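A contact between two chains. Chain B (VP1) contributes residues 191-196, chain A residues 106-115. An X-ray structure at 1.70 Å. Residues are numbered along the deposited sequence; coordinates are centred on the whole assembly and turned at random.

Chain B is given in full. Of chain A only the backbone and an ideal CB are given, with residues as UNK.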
# COMPACT_ATOMS: atom_id res chain seq x y z
N VAL B 191 4.46 6.51 -11.60
CA VAL B 191 5.42 6.03 -10.64
C VAL B 191 6.78 6.44 -11.15
O VAL B 191 7.06 6.26 -12.34
CB VAL B 191 5.36 4.49 -10.53
CG1 VAL B 191 6.37 4.01 -9.51
CG2 VAL B 191 3.96 4.06 -10.13
N GLY B 192 7.63 7.00 -10.31
CA GLY B 192 8.98 7.38 -10.77
C GLY B 192 10.04 6.36 -10.47
O GLY B 192 9.77 5.20 -10.25
N GLY B 193 11.29 6.80 -10.49
CA GLY B 193 12.43 5.90 -10.27
C GLY B 193 12.83 5.09 -11.50
O GLY B 193 12.08 4.95 -12.46
N GLY B 194 14.04 4.59 -11.48
CA GLY B 194 14.53 3.80 -12.59
C GLY B 194 14.55 2.30 -12.37
O GLY B 194 14.68 1.56 -13.35
N VAL B 195 14.38 1.86 -11.13
CA VAL B 195 14.38 0.44 -10.81
C VAL B 195 13.13 0.03 -10.04
O VAL B 195 13.07 -1.07 -9.43
CB VAL B 195 15.67 -0.00 -10.08
CG1 VAL B 195 16.89 0.30 -10.96
CG2 VAL B 195 15.79 0.64 -8.71
N THR B 196 12.09 0.84 -10.13
CA THR B 196 10.89 0.62 -9.34
C THR B 196 10.10 -0.57 -9.89
O THR B 196 9.76 -0.60 -11.05
CB THR B 196 10.01 1.87 -9.33
OG1 THR B 196 10.83 3.04 -9.12
CG2 THR B 196 8.97 1.78 -8.25
N UNK A 106 25.31 2.88 -13.03
CA UNK A 106 25.44 1.67 -12.15
C UNK A 106 24.37 0.61 -12.45
O UNK A 106 24.62 -0.60 -12.33
CB UNK A 106 25.34 2.07 -10.68
N UNK A 107 23.20 1.07 -12.86
CA UNK A 107 22.08 0.17 -13.20
C UNK A 107 21.78 0.16 -14.70
O UNK A 107 20.78 -0.40 -15.14
CB UNK A 107 20.82 0.58 -12.43
N UNK A 108 22.64 0.78 -15.50
CA UNK A 108 22.48 0.83 -16.94
C UNK A 108 21.11 1.21 -17.45
O UNK A 108 20.60 0.59 -18.40
CB UNK A 108 22.85 -0.54 -17.52
N UNK A 109 20.50 2.22 -16.86
CA UNK A 109 19.13 2.56 -17.25
C UNK A 109 18.80 3.97 -16.85
O UNK A 109 19.63 4.69 -16.29
CB UNK A 109 18.12 1.59 -16.62
N UNK A 110 17.61 4.43 -17.22
CA UNK A 110 17.20 5.78 -16.85
C UNK A 110 17.17 5.94 -15.34
O UNK A 110 16.88 4.97 -14.60
CB UNK A 110 15.83 6.11 -17.44
N UNK A 111 17.42 7.16 -14.88
CA UNK A 111 17.40 7.45 -13.46
C UNK A 111 15.98 7.71 -12.91
O UNK A 111 15.64 7.27 -11.84
CB UNK A 111 18.29 8.66 -13.18
N UNK A 112 15.18 8.47 -13.65
CA UNK A 112 13.83 8.86 -13.18
C UNK A 112 13.89 9.84 -12.02
O UNK A 112 14.98 10.25 -11.57
CB UNK A 112 13.04 7.62 -12.76
N UNK A 113 12.71 10.18 -11.52
CA UNK A 113 12.59 11.03 -10.34
C UNK A 113 12.65 10.15 -9.11
O UNK A 113 12.01 9.10 -9.05
CB UNK A 113 11.30 11.85 -10.37
N UNK A 114 13.42 10.57 -8.11
CA UNK A 114 13.38 9.89 -6.83
C UNK A 114 13.80 10.80 -5.69
O UNK A 114 14.44 11.81 -5.92
CB UNK A 114 14.28 8.65 -6.87
N UNK A 115 13.46 10.37 -4.48
CA UNK A 115 13.92 11.04 -3.28
C UNK A 115 12.77 11.52 -2.40
O UNK A 115 11.65 11.01 -2.47
CB UNK A 115 14.81 12.22 -3.66

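Chain B offers three consecutive glycines, G192(B) to G194(B), and then V195(B), so the surface to be matched is mostly backbone.

Position 106 has nothing of chain B within 5.5 Å of its CB, and the contact sets no preference there; it is A106(A).

At 107 the CB points toward chain B and lies 4.2 Å from V195(B) CG1. The partner is a methyl group, which suits an aliphatic side chain or the flank of a medium-sized polar one. The residue is N107(A), chi1 m, whose ND2 packs 3.8 Å from V195(B) CG1; its polar atoms find their hydrogen bonds outside this contact.

Position 108 is out of reach, but its phi/psi of 48/44 by itself favours glycine, and it is G108(A).

The CB of 109 points toward chain B, 4.8 Å from G194(B) O. A short side chain with a hydroxyl or a methyl would fit, and a donor could approach that carbonyl. T109(A), chi1 t, brings CG2 to 3.7 Å from G194(B) O, while its OG1 is 2.7 Å from water 1, which donates to G194(B) O, also at 2.7 Å.

At 110 and 111 no CB comes within 5.5 Å of chain B, so many residues would do; the carbonyls make the contact. L110(A) turns its side-chain end away, and its O receives a CA-H...O contact from G194(B) CA at 3.3 Å. An ideal CB on G194(B) would fall 2.0 Å from that L110(A) O, a clash. A111(A) points away; its O lies 3.1 Å from G194(B) N, at too poor an angle for a hydrogen bond, but water 2 links them, donating to A111(A) O (2.7 Å) and accepting from G194(B) N (2.9 Å).

Position 112 is the most restrictive. Phi is 69°, and the ideal CB would sit 2.8 Å from G193(B) C. Both arguments call for glycine, and G112(A) lets the chains approach to 4.4 Å between its CA and G193(B) CA.

At 113 the CB is sideways, 5.0 Å from G192(B) CA, leaving the choice wide. I113(A), m for chi1 and chi2, leads its end away; its O accepts a weak hydrogen bond from G193(B) N (2.8 Å, 121°).

The CB of 114 is also sideways, 4.8 Å from G193(B) CA. Bare glycine backbone leaves room for a long side chain to fold back, polar or not. E114(A), chi1 p, does so, its OE1 reaching 4.0 Å from G193(B) CA.

Position 115 is beyond contact, yet at phi/psi 122/-153 a CB would jam against the preceding carbonyl: G115(A).

Chain A, residues 106-115: ANGTLAGIEG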
# COMPACT_ATOMS: atom_id res chain seq x y z
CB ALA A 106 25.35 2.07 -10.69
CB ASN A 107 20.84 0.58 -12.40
CG ASN A 107 20.82 -0.02 -10.99
OD1 ASN A 107 21.03 -1.22 -10.82
ND2 ASN A 107 20.54 0.80 -10.00
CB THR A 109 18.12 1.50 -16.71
OG1 THR A 109 16.90 1.59 -17.46
CG2 THR A 109 17.85 1.67 -15.21
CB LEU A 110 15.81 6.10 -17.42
CG LEU A 110 15.73 6.08 -18.92
CD1 LEU A 110 14.30 6.33 -19.37
CD2 LEU A 110 16.68 7.08 -19.57
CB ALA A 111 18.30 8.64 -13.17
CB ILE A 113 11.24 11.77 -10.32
CG1 ILE A 113 11.06 12.59 -11.61
CG2 ILE A 113 11.14 12.61 -9.06
CD1 ILE A 113 12.12 13.64 -11.84
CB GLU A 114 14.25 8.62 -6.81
CG GLU A 114 15.74 8.85 -7.10
CD GLU A 114 16.02 9.11 -8.55
OE1 GLU A 114 15.51 8.32 -9.39
OE2 GLU A 114 16.70 10.11 -8.89
O HOH W 1 14.56 1.67 -16.06
O HOH W 2 16.59 5.28 -10.22
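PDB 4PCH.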